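Sulfatase (Bacteroides fragilis CAG:558, PDB 6USS) probably hydrolyses sulfate esters as a calcium-dependent arylsulfatase of a human gut bacterium. Local coordinates at residues G447-I452 / K460-I465; L451-E456 / P510-D515; M44-T49 / N341-S346. The protein carries 1 engineered substitution. All blocks are in the same frame, centred on the assembly; numbering follows the deposited sequence.

Contacts 1 and 2 both use strand 449-454 and touch each other, whereas contact 3 is separate, its centre about 19 Å from that of contact 1 and about 26 Å from that of contact 2. All three are largely buried, but contact 3 lies nearer the middle of the chain, among loops beside the calcium site, while contact 1 lies within the small C-terminal sheet and contact 2 packs the C-terminal tail on it. Their chemistry follows their place: paired backbone amides in contact 1, tyrosine rings against a proline-rich tail in contact 2, and packing with a shared water in contact 3. Lys-460 NZ to Pro-514 O and Glu-461 OE1 to Tyr-454 OH probably hydrogen-bond contact 1 to contact 2.

Contact 1: residues G447-I452 / K460-I465; sequences GDWKLI and KELFNI
Strand residues Trp-449 to Ile-452 pair with Glu-461 to Asn-464 as the two arms of a beta hairpin, at one margin of the four-stranded antiparallel sheet near the C-terminus. Lys-450 with Phe-463 and Ile-452 with Glu-461 are the hydrogen-bonded pairs, each exchanging two N-H···O bonds; Phe-463 N to Lys-450 O, for instance, spans 2.9 Å. One further bond, Ile-465 N to Asp-448 O at 3.0 Å, prolongs the pairing beyond the strand end.

On one face, Trp-449 leans over its non-hydrogen-bonded partner Asn-464. Its CG stands anti to the carbonyl carbon (chi1 -69°), and the indole brings CZ2 to 3.4 Å from Asn-464 ND2, which lies over the ring toward its rim. The amide is steep to the indole, the planes 75° apart, while Asn-464 CB makes a CH-pi contact 4.2 Å from the centre of the six-membered ring. Leu-462 CG approaches Trp-449 CE3 obliquely at 3.5 Å. The sheet is a simple meander of successive hairpins, and Trp-449 and Leu-462 of this face pack on Ile-482 of helix 480-496, the sheet-and-helix pattern of the sulfatase C-terminal subdomain. Broad, flat tryptophan and branched leucine suit such a seam because both fill it without needing polar partners for their carbon surfaces.

The other face mixes charge with carbon. Lys-450 runs fully extended, laying CD 3.6 Å from Ile-465 CD1, and its buried NZ is satisfied by salt bridges to Glu-353 and Glu-471 and a bond to Ala-351 O. Farther along, Ile-452 CD1 meets the edge of the Phe-463 ring at CE2, 4.2 Å away. Glu-461 OE1 accepts hydrogen bonds from the hydroxyls of Tyr-352 and Tyr-454.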
loop_
_atom_site.group_PDB
_atom_site.type_symbol
_atom_site.label_atom_id
_atom_site.label_comp_id
_atom_site.label_asym_id
_atom_site.label_seq_id
_atom_site.Cartn_x
_atom_site.Cartn_y
_atom_site.Cartn_z
ATOM N N GLY A 447 -12.947 -38.685 -3.177
ATOM C CA GLY A 447 -12.513 -39.976 -2.658
ATOM C C GLY A 447 -11.311 -40.473 -3.445
ATOM O O GLY A 447 -10.354 -39.735 -3.705
ATOM N N ASP A 448 -11.363 -41.735 -3.837
ATOM C CA ASP A 448 -10.269 -42.352 -4.564
ATOM C C ASP A 448 -10.316 -42.049 -6.045
ATOM O O ASP A 448 -9.425 -42.486 -6.779
ATOM C CB ASP A 448 -10.314 -43.872 -4.378
ATOM C CG ASP A 448 -10.136 -44.291 -2.935
ATOM O OD1 ASP A 448 -9.685 -43.445 -2.114
ATOM O OD2 ASP A 448 -10.445 -45.466 -2.627
ATOM N N TRP A 449 -11.343 -41.346 -6.504
ATOM C CA TRP A 449 -11.680 -41.316 -7.915
ATOM C C TRP A 449 -11.480 -39.925 -8.479
ATOM O O TRP A 449 -11.841 -38.927 -7.850
ATOM C CB TRP A 449 -13.117 -41.784 -8.139
ATOM C CG TRP A 449 -13.283 -43.250 -7.867
ATOM C CD1 TRP A 449 -13.881 -43.820 -6.783
ATOM C CD2 TRP A 449 -12.826 -44.335 -8.690
ATOM N NE1 TRP A 449 -13.832 -45.191 -6.885
ATOM C CE2 TRP A 449 -13.184 -45.531 -8.043
ATOM C CE3 TRP A 449 -12.157 -44.410 -9.912
ATOM C CZ2 TRP A 449 -12.899 -46.788 -8.581
ATOM C CZ3 TRP A 449 -11.868 -45.668 -10.444
ATOM C CH2 TRP A 449 -12.245 -46.835 -9.781
ATOM N N LYS A 450 -10.883 -39.875 -9.662
ATOM C CA LYS A 450 -10.603 -38.634 -10.363
ATOM C C LYS A 450 -11.153 -38.766 -11.771
ATOM O O LYS A 450 -10.843 -39.742 -12.468
ATOM C CB LYS A 450 -9.098 -38.355 -10.386
ATOM C CG LYS A 450 -8.688 -37.073 -11.080
ATOM C CD LYS A 450 -7.178 -36.926 -11.001
ATOM C CE LYS A 450 -6.731 -35.593 -11.558
ATOM N NZ LYS A 450 -5.239 -35.459 -11.612
ATOM N N LEU A 451 -11.987 -37.808 -12.180
ATOM C CA LEU A 451 -12.571 -37.809 -13.515
ATOM C C LEU A 451 -12.092 -36.576 -14.270
ATOM O O LEU A 451 -12.289 -35.445 -13.812
ATOM C CB LEU A 451 -14.098 -37.841 -13.464
ATOM C CG LEU A 451 -14.718 -37.550 -14.844
ATOM C CD1 LEU A 451 -14.465 -38.712 -15.791
ATOM C CD2 LEU A 451 -16.213 -37.229 -14.760
ATOM N N ILE A 452 -11.467 -36.800 -15.425
ATOM C CA ILE A 452 -11.036 -35.739 -16.326
ATOM C C ILE A 452 -11.891 -35.809 -17.582
ATOM O O ILE A 452 -12.037 -36.882 -18.193
ATOM C CB ILE A 452 -9.541 -35.852 -16.674
ATOM C CG1 ILE A 452 -8.685 -35.858 -15.407
ATOM C CG2 ILE A 452 -9.126 -34.723 -17.597
ATOM C CD1 ILE A 452 -7.254 -36.301 -15.645
ATOM N N LYS A 460 -13.443 -39.003 -21.782
ATOM C CA LYS A 460 -13.421 -39.040 -20.326
ATOM C C LYS A 460 -12.405 -40.071 -19.842
ATOM O O LYS A 460 -12.256 -41.138 -20.444
ATOM C CB LYS A 460 -14.816 -39.345 -19.762
ATOM C CG LYS A 460 -15.868 -38.256 -20.059
ATOM C CD LYS A 460 -17.211 -38.569 -19.378
ATOM C CE LYS A 460 -18.233 -37.456 -19.576
ATOM N NZ LYS A 460 -19.631 -37.970 -19.674
ATOM N N GLU A 461 -11.678 -39.728 -18.774
ATOM C CA GLU A 461 -10.708 -40.617 -18.137
ATOM C C GLU A 461 -11.016 -40.703 -16.648
ATOM O O GLU A 461 -11.268 -39.683 -15.994
ATOM C CB GLU A 461 -9.265 -40.134 -18.343
ATOM C CG GLU A 461 -8.792 -40.223 -19.774
ATOM C CD GLU A 461 -7.347 -39.789 -19.960
ATOM O OE1 GLU A 461 -6.850 -38.973 -19.152
ATOM O OE2 GLU A 461 -6.706 -40.260 -20.930
ATOM N N LEU A 462 -11.028 -41.923 -16.120
ATOM C CA LEU A 462 -11.329 -42.159 -14.716
ATOM C C LEU A 462 -10.150 -42.896 -14.107
ATOM O O LEU A 462 -9.756 -43.955 -14.607
ATOM C CB LEU A 462 -12.621 -42.962 -14.563
ATOM C CG LEU A 462 -13.016 -43.332 -13.128
ATOM C CD1 LEU A 462 -13.430 -42.100 -12.394
ATOM C CD2 LEU A 462 -14.144 -44.332 -13.110
ATOM N N PHE A 463 -9.568 -42.335 -13.053
ATOM C CA PHE A 463 -8.420 -42.959 -12.410
ATOM C C PHE A 463 -8.691 -43.149 -10.929
ATOM O O PHE A 463 -9.299 -42.292 -10.278
ATOM C CB PHE A 463 -7.135 -42.135 -12.584
ATOM C CG PHE A 463 -6.733 -41.909 -14.027
ATOM C CD1 PHE A 463 -6.082 -42.900 -14.747
ATOM C CD2 PHE A 463 -6.993 -40.696 -14.652
ATOM C CE1 PHE A 463 -5.712 -42.688 -16.072
ATOM C CE2 PHE A 463 -6.620 -40.473 -15.971
ATOM C CZ PHE A 463 -5.984 -41.468 -16.683
ATOM N N ASN A 464 -8.230 -44.277 -10.411
ATOM C CA ASN A 464 -8.153 -44.515 -8.977
ATOM C C ASN A 464 -6.786 -44.030 -8.524
ATOM O O ASN A 464 -5.795 -44.750 -8.643
ATOM C CB ASN A 464 -8.340 -45.992 -8.652
ATOM C CG ASN A 464 -8.703 -46.215 -7.204
ATOM O OD1 ASN A 464 -7.896 -45.979 -6.301
ATOM N ND2 ASN A 464 -9.928 -46.656 -6.968
ATOM N N ILE A 465 -6.737 -42.803 -7.996
ATOM C CA ILE A 465 -5.450 -42.183 -7.671
ATOM C C ILE A 465 -4.654 -42.994 -6.650
ATOM O O ILE A 465 -3.469 -43.260 -6.900
ATOM C CB ILE A 465 -5.660 -40.718 -7.255
ATOM C CG1 ILE A 465 -6.265 -39.909 -8.426
ATOM C CG2 ILE A 465 -4.356 -40.099 -6.754
ATOM C CD1 ILE A 465 -5.388 -39.797 -9.656
#

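Contact 2: residues L451-E456 / P510-D515; sequences LIYYYE and PCPWPD
With CG anti to the backbone N (chi1 167°), Tyr-453 sends its ring from the strand toward Pro-512 and Pro-514, whereas Tyr-455, just past the strand end, has CG anti to the carbonyl carbon (chi1 -73°) and meets Cys-511 and Trp-513. The two tyrosines share the contact almost equally, and the Tyr-453 ring meets the prolines. Pro-514 CA sits over its centre, 3.8 Å from the centroid and only 3° off the ring normal, a nearly ideal CH-pi approach. The pyrrolidine crosses the tyrosine at about a right angle, with CG 3.7 Å from Tyr-453 CD2. On the opposite face lies the backbone N of Tyr-455, offset toward the rim, so the ring is sandwiched between the tail and its own chain.

At the far end of the ring, Tyr-453 OH donates to Pro-512 O, which lies near the ring plane. The modelled separation of 2.4 Å is very short, so its exact geometry is doubtful. Tyrosine suits the place, pairing a flat apolar face for proline with a polar tip for a carbonyl. Residues Cys-511 to Trp-513 are in a polyproline II-like conformation, natural for a proline-rich tail.

Tyr-455 adds a second seam. Its CD1 lies 3.8 Å from Cys-511 CB, a small side chain that fits at the ring edge. Tyr-455 and Trp-513 lie side by side, pointing the same way, and Tyr-455 OH reaches the edge of the indole at CZ3, 3.7 Å away, while hydrogen-bonding to Asn-426 OD1. Arg-495 and Arg-501 make cation-pi contacts with Trp-513. The C-terminal tail thus touches both strand 449-454 and helix 480-496, which also meet directly through Leu-451 on Leu-486; Pro-514 packs on Leu-490, Trp-513 on Leu-494, and Tyr-453 on Cys-442 of strand 441-446.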
loop_
_atom_site.group_PDB
_atom_site.type_symbol
_atom_site.label_atom_id
_atom_site.label_comp_id
_atom_site.label_asym_id
_atom_site.label_seq_id
_atom_site.Cartn_x
_atom_site.Cartn_y
_atom_site.Cartn_z
ATOM N N LEU A 451 -11.987 -37.808 -12.180
ATOM C CA LEU A 451 -12.571 -37.809 -13.515
ATOM C C LEU A 451 -12.092 -36.576 -14.270
ATOM O O LEU A 451 -12.289 -35.445 -13.812
ATOM C CB LEU A 451 -14.098 -37.841 -13.464
ATOM C CG LEU A 451 -14.718 -37.550 -14.844
ATOM C CD1 LEU A 451 -14.465 -38.712 -15.791
ATOM C CD2 LEU A 451 -16.213 -37.229 -14.760
ATOM N N ILE A 452 -11.467 -36.800 -15.425
ATOM C CA ILE A 452 -11.036 -35.739 -16.326
ATOM C C ILE A 452 -11.891 -35.809 -17.582
ATOM O O ILE A 452 -12.037 -36.882 -18.193
ATOM C CB ILE A 452 -9.541 -35.852 -16.674
ATOM C CG1 ILE A 452 -8.685 -35.858 -15.407
ATOM C CG2 ILE A 452 -9.126 -34.723 -17.597
ATOM C CD1 ILE A 452 -7.254 -36.301 -15.645
ATOM N N TYR A 453 -12.469 -34.672 -17.954
ATOM C CA TYR A 453 -13.278 -34.549 -19.155
ATOM C C TYR A 453 -12.589 -33.605 -20.124
ATOM O O TYR A 453 -12.136 -32.527 -19.725
ATOM C CB TYR A 453 -14.662 -34.022 -18.815
ATOM C CG TYR A 453 -15.468 -33.572 -20.014
ATOM C CD1 TYR A 453 -15.943 -34.497 -20.953
ATOM C CD2 TYR A 453 -15.786 -32.222 -20.192
ATOM C CE1 TYR A 453 -16.707 -34.082 -22.046
ATOM C CE2 TYR A 453 -16.556 -31.799 -21.284
ATOM C CZ TYR A 453 -17.015 -32.733 -22.205
ATOM O OH TYR A 453 -17.778 -32.329 -23.291
ATOM N N TYR A 454 -12.519 -34.003 -21.390
ATOM C CA TYR A 454 -11.786 -33.252 -22.401
ATOM C C TYR A 454 -12.789 -32.556 -23.315
ATOM O O TYR A 454 -13.523 -33.217 -24.061
ATOM C CB TYR A 454 -10.860 -34.168 -23.190
ATOM C CG TYR A 454 -9.713 -34.748 -22.382
ATOM C CD1 TYR A 454 -9.925 -35.804 -21.496
ATOM C CD2 TYR A 454 -8.415 -34.244 -22.505
ATOM C CE1 TYR A 454 -8.887 -36.348 -20.763
ATOM C CE2 TYR A 454 -7.358 -34.796 -21.778
ATOM C CZ TYR A 454 -7.602 -35.853 -20.910
ATOM O OH TYR A 454 -6.573 -36.415 -20.176
ATOM N N TYR A 455 -12.803 -31.217 -23.253
ATOM C CA TYR A 455 -13.724 -30.427 -24.059
ATOM C C TYR A 455 -13.544 -30.685 -25.544
ATOM O O TYR A 455 -14.510 -30.584 -26.304
ATOM C CB TYR A 455 -13.520 -28.938 -23.791
ATOM C CG TYR A 455 -14.026 -28.443 -22.467
ATOM C CD1 TYR A 455 -15.375 -28.278 -22.247
ATOM C CD2 TYR A 455 -13.153 -28.118 -21.442
ATOM C CE1 TYR A 455 -15.854 -27.807 -21.051
ATOM C CE2 TYR A 455 -13.629 -27.640 -20.225
ATOM C CZ TYR A 455 -14.984 -27.484 -20.050
ATOM O OH TYR A 455 -15.499 -27.021 -18.872
ATOM N N GLU A 456 -12.318 -30.990 -25.982
ATOM C CA GLU A 456 -12.044 -30.971 -27.414
ATOM C C GLU A 456 -12.740 -32.120 -28.139
ATOM O O GLU A 456 -13.158 -31.953 -29.293
ATOM C CB GLU A 456 -10.531 -30.987 -27.686
ATOM C CG GLU A 456 -10.151 -30.416 -29.066
ATOM C CD GLU A 456 -8.657 -30.525 -29.406
ATOM O OE1 GLU A 456 -7.817 -30.492 -28.471
ATOM O OE2 GLU A 456 -8.328 -30.619 -30.620
ATOM N N PRO A 510 -21.514 -24.145 -27.791
ATOM C CA PRO A 510 -20.594 -24.521 -26.704
ATOM C C PRO A 510 -20.264 -26.010 -26.726
ATOM O O PRO A 510 -21.074 -26.838 -27.153
ATOM C CB PRO A 510 -21.371 -24.144 -25.434
ATOM C CG PRO A 510 -22.282 -23.054 -25.868
ATOM C CD PRO A 510 -22.668 -23.375 -27.294
ATOM N N CYS A 511 -19.061 -26.348 -26.253
ATOM C CA CYS A 511 -18.732 -27.753 -26.017
ATOM C C CYS A 511 -19.644 -28.337 -24.937
ATOM O O CYS A 511 -19.927 -27.667 -23.937
ATOM C CB CYS A 511 -17.272 -27.912 -25.576
ATOM S SG CYS A 511 -16.032 -27.155 -26.653
ATOM N N PRO A 512 -20.117 -29.572 -25.106
ATOM C CA PRO A 512 -20.966 -30.184 -24.070
ATOM C C PRO A 512 -20.290 -30.179 -22.710
ATOM O O PRO A 512 -19.106 -30.495 -22.587
ATOM C CB PRO A 512 -21.162 -31.627 -24.563
ATOM C CG PRO A 512 -20.830 -31.599 -26.021
ATOM C CD PRO A 512 -19.853 -30.481 -26.237
ATOM N N TRP A 513 -21.059 -29.836 -21.680
ATOM C CA TRP A 513 -20.654 -30.086 -20.306
ATOM C C TRP A 513 -20.374 -31.581 -20.159
ATOM O O TRP A 513 -20.886 -32.372 -20.963
ATOM C CB TRP A 513 -21.756 -29.659 -19.330
ATOM C CG TRP A 513 -21.995 -28.197 -19.201
ATOM C CD1 TRP A 513 -23.183 -27.552 -19.377
ATOM C CD2 TRP A 513 -21.042 -27.192 -18.818
ATOM N NE1 TRP A 513 -23.028 -26.213 -19.152
ATOM C CE2 TRP A 513 -21.726 -25.958 -18.810
ATOM C CE3 TRP A 513 -19.677 -27.214 -18.499
ATOM C CZ2 TRP A 513 -21.094 -24.750 -18.492
ATOM C CZ3 TRP A 513 -19.046 -26.018 -18.189
ATOM C CH2 TRP A 513 -19.752 -24.800 -18.197
ATOM N N PRO A 514 -19.606 -32.016 -19.144
ATOM C CA PRO A 514 -19.359 -33.465 -18.992
ATOM C C PRO A 514 -20.629 -34.295 -18.892
ATOM O O PRO A 514 -20.662 -35.435 -19.370
ATOM C CB PRO A 514 -18.543 -33.558 -17.690
ATOM C CG PRO A 514 -18.158 -32.189 -17.333
ATOM C CD PRO A 514 -19.105 -31.250 -17.989
ATOM N N ASP A 515 -21.674 -33.760 -18.259
ATOM C CA ASP A 515 -22.920 -34.489 -18.067
ATOM C C ASP A 515 -23.907 -34.294 -19.221
ATOM O O ASP A 515 -25.091 -34.616 -19.073
ATOM C CB ASP A 515 -23.566 -34.100 -16.728
ATOM C CG ASP A 515 -23.890 -32.622 -16.636
ATOM O OD1 ASP A 515 -23.256 -31.829 -17.360
ATOM O OD2 ASP A 515 -24.777 -32.244 -15.840
#

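Contact 3: residues M44-T49 / N341-S346; sequences MGWQDT and NSPLNS
Trp-46 and Gly-45 pack against Leu-344 and Asn-341 where two loops of the alkaline-phosphatase-like sulfatase core meet, one built on a type I beta turn from Gly-45 to Asp-48, the other on a type VI turn with a cis peptide before Pro-343. The first loop directly follows the calcium ligands Asp-42 and Asp-43, so the contact borders the metal site without supplying a ligand.

The tight part is at Gly-45 and Trp-46. Gly-45 CA lies 3.2 Å from Asn-341 OD1; glycine suits the spot because that oxygen occupies the side where a side chain would begin. Trp-46 holds CG anti to the backbone N (chi1 -157°), and Leu-344 crosses it at about a right angle, its CD1 3.5 Å from Trp-46 CB. Arg-357 makes a cation-pi contact with the indole.

Toward the partly exposed Ser-342 and Pro-343 the fit is looser. Pro-343 CG only approaches the indole edge, 4.3 Å from Trp-46 CZ3, and the Gln-47 side chain crosses Pro-343 at about a right angle, near CD, although Gln-47 CG comes to 3.2 Å from Ser-342 O.

Direct polar bonds hold each loop internally, and a water joins the two. Asn-341 ND2 donates nearly straight to Ser-346 O (2.9 Å, 169°) and also bonds Gly-325 O, fixing the amide. Asp-48 OD2 takes Gly-45 N from above the carboxylate plane, and Tyr-288 OH as well. Between the loops, one water accepts from Gln-47 N at 2.8 Å, donates weakly to Asp-48 OD1, and donates to Asn-341 OD1 at 2.7 Å.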
loop_
_atom_site.group_PDB
_atom_site.type_symbol
_atom_site.label_atom_id
_atom_site.label_comp_id
_atom_site.label_asym_id
_atom_site.label_seq_id
_atom_site.Cartn_x
_atom_site.Cartn_y
_atom_site.Cartn_z
ATOM N N MET A 44 7.259 -25.527 -9.142
ATOM C CA MET A 44 8.007 -26.584 -8.474
ATOM C C MET A 44 7.169 -27.867 -8.419
ATOM O O MET A 44 6.015 -27.843 -7.979
ATOM C CB MET A 44 8.416 -26.128 -7.071
ATOM C CG MET A 44 9.128 -27.184 -6.229
ATOM S SD MET A 44 9.466 -26.683 -4.526
ATOM C CE MET A 44 10.247 -28.165 -3.872
ATOM N N GLY A 45 7.756 -29.001 -8.867
ATOM C CA GLY A 45 7.029 -30.255 -8.896
ATOM C C GLY A 45 7.018 -31.008 -7.555
ATOM O O GLY A 45 7.815 -30.763 -6.651
ATOM N N TRP A 46 6.087 -31.963 -7.459
ATOM C CA TRP A 46 5.987 -32.836 -6.292
ATOM C C TRP A 46 7.293 -33.535 -5.936
ATOM O O TRP A 46 7.444 -34.001 -4.796
ATOM C CB TRP A 46 4.937 -33.905 -6.547
ATOM C CG TRP A 46 4.322 -34.525 -5.321
ATOM C CD1 TRP A 46 3.741 -33.872 -4.267
ATOM C CD2 TRP A 46 4.169 -35.931 -5.057
ATOM N NE1 TRP A 46 3.244 -34.786 -3.362
ATOM C CE2 TRP A 46 3.505 -36.053 -3.815
ATOM C CE3 TRP A 46 4.546 -37.092 -5.738
ATOM C CZ2 TRP A 46 3.200 -37.295 -3.245
ATOM C CZ3 TRP A 46 4.244 -38.329 -5.170
ATOM C CH2 TRP A 46 3.566 -38.417 -3.938
ATOM N N GLN A 47 8.226 -33.658 -6.879
ATOM C CA GLN A 47 9.458 -34.395 -6.638
ATOM C C GLN A 47 10.699 -33.545 -6.870
ATOM O O GLN A 47 11.799 -34.101 -6.987
ATOM C CB GLN A 47 9.499 -35.645 -7.522
ATOM C CG GLN A 47 8.474 -36.720 -7.147
ATOM C CD GLN A 47 8.960 -37.603 -6.017
ATOM O OE1 GLN A 47 10.160 -37.699 -5.781
ATOM N NE2 GLN A 47 8.034 -38.274 -5.328
ATOM N N ASP A 48 10.555 -32.223 -6.945
ATOM C CA ASP A 48 11.683 -31.311 -7.157
ATOM C C ASP A 48 12.338 -30.906 -5.838
ATOM O O ASP A 48 12.539 -29.731 -5.542
ATOM C CB ASP A 48 11.214 -30.092 -7.938
ATOM C CG ASP A 48 10.760 -30.451 -9.336
ATOM O OD1 ASP A 48 11.075 -31.578 -9.795
ATOM O OD2 ASP A 48 10.079 -29.613 -9.971
ATOM N N THR A 49 12.685 -31.913 -5.040
ATOM C CA THR A 49 13.156 -31.728 -3.677
ATOM C C THR A 49 13.853 -33.012 -3.256
ATOM O O THR A 49 13.595 -34.085 -3.814
ATOM C CB THR A 49 11.990 -31.393 -2.728
ATOM O OG1 THR A 49 12.404 -31.514 -1.358
ATOM C CG2 THR A 49 10.817 -32.345 -2.976
ATOM N N ASN A 341 8.033 -35.150 -13.326
ATOM C CA ASN A 341 7.469 -35.187 -11.978
ATOM C C ASN A 341 7.181 -36.629 -11.555
ATOM O O ASN A 341 6.329 -36.881 -10.692
ATOM C CB ASN A 341 6.213 -34.320 -11.881
ATOM C CG ASN A 341 6.464 -32.883 -12.303
ATOM O OD1 ASN A 341 7.081 -32.100 -11.565
ATOM N ND2 ASN A 341 6.006 -32.530 -13.501
ATOM N N SER A 342 7.890 -37.576 -12.164
ATOM C CA SER A 342 7.670 -38.984 -11.881
ATOM C C SER A 342 7.788 -39.242 -10.382
ATOM O O SER A 342 8.677 -38.677 -9.732
ATOM C CB SER A 342 8.689 -39.838 -12.634
ATOM O OG SER A 342 8.911 -41.032 -11.916
ATOM N N PRO A 343 6.948 -40.125 -9.804
ATOM C CA PRO A 343 6.008 -41.035 -10.467
ATOM C C PRO A 343 4.720 -40.383 -10.950
ATOM O O PRO A 343 3.830 -41.098 -11.378
ATOM C CB PRO A 343 5.672 -42.025 -9.358
ATOM C CG PRO A 343 5.658 -41.157 -8.150
ATOM C CD PRO A 343 6.849 -40.242 -8.342
ATOM N N LEU A 344 4.586 -39.066 -10.853
ATOM C CA LEU A 344 3.352 -38.452 -11.325
ATOM C C LEU A 344 3.381 -38.300 -12.844
ATOM O O LEU A 344 4.450 -38.170 -13.447
ATOM C CB LEU A 344 3.131 -37.091 -10.666
ATOM C CG LEU A 344 3.189 -37.097 -9.146
ATOM C CD1 LEU A 344 2.801 -35.731 -8.626
ATOM C CD2 LEU A 344 2.269 -38.181 -8.603
ATOM N N ASN A 345 2.191 -38.310 -13.458
ATOM C CA ASN A 345 2.069 -38.190 -14.909
ATOM C C ASN A 345 2.171 -36.728 -15.360
ATOM O O ASN A 345 1.436 -35.861 -14.872
ATOM C CB ASN A 345 0.742 -38.797 -15.370
ATOM C CG ASN A 345 0.761 -39.217 -16.841
ATOM O OD1 ASN A 345 1.420 -38.599 -17.673
ATOM N ND2 ASN A 345 0.003 -40.268 -17.164
ATOM N N SER A 346 3.084 -36.464 -16.289
ATOM C CA SER A 346 3.155 -35.187 -17.000
ATOM C C SER A 346 3.507 -34.078 -15.984
ATOM O O SER A 346 4.277 -34.294 -15.034
ATOM C CB SER A 346 1.862 -34.985 -17.790
ATOM O OG SER A 346 1.833 -33.743 -18.465
HETATM O O HOH W 1 8.690 -33.044 -9.545
#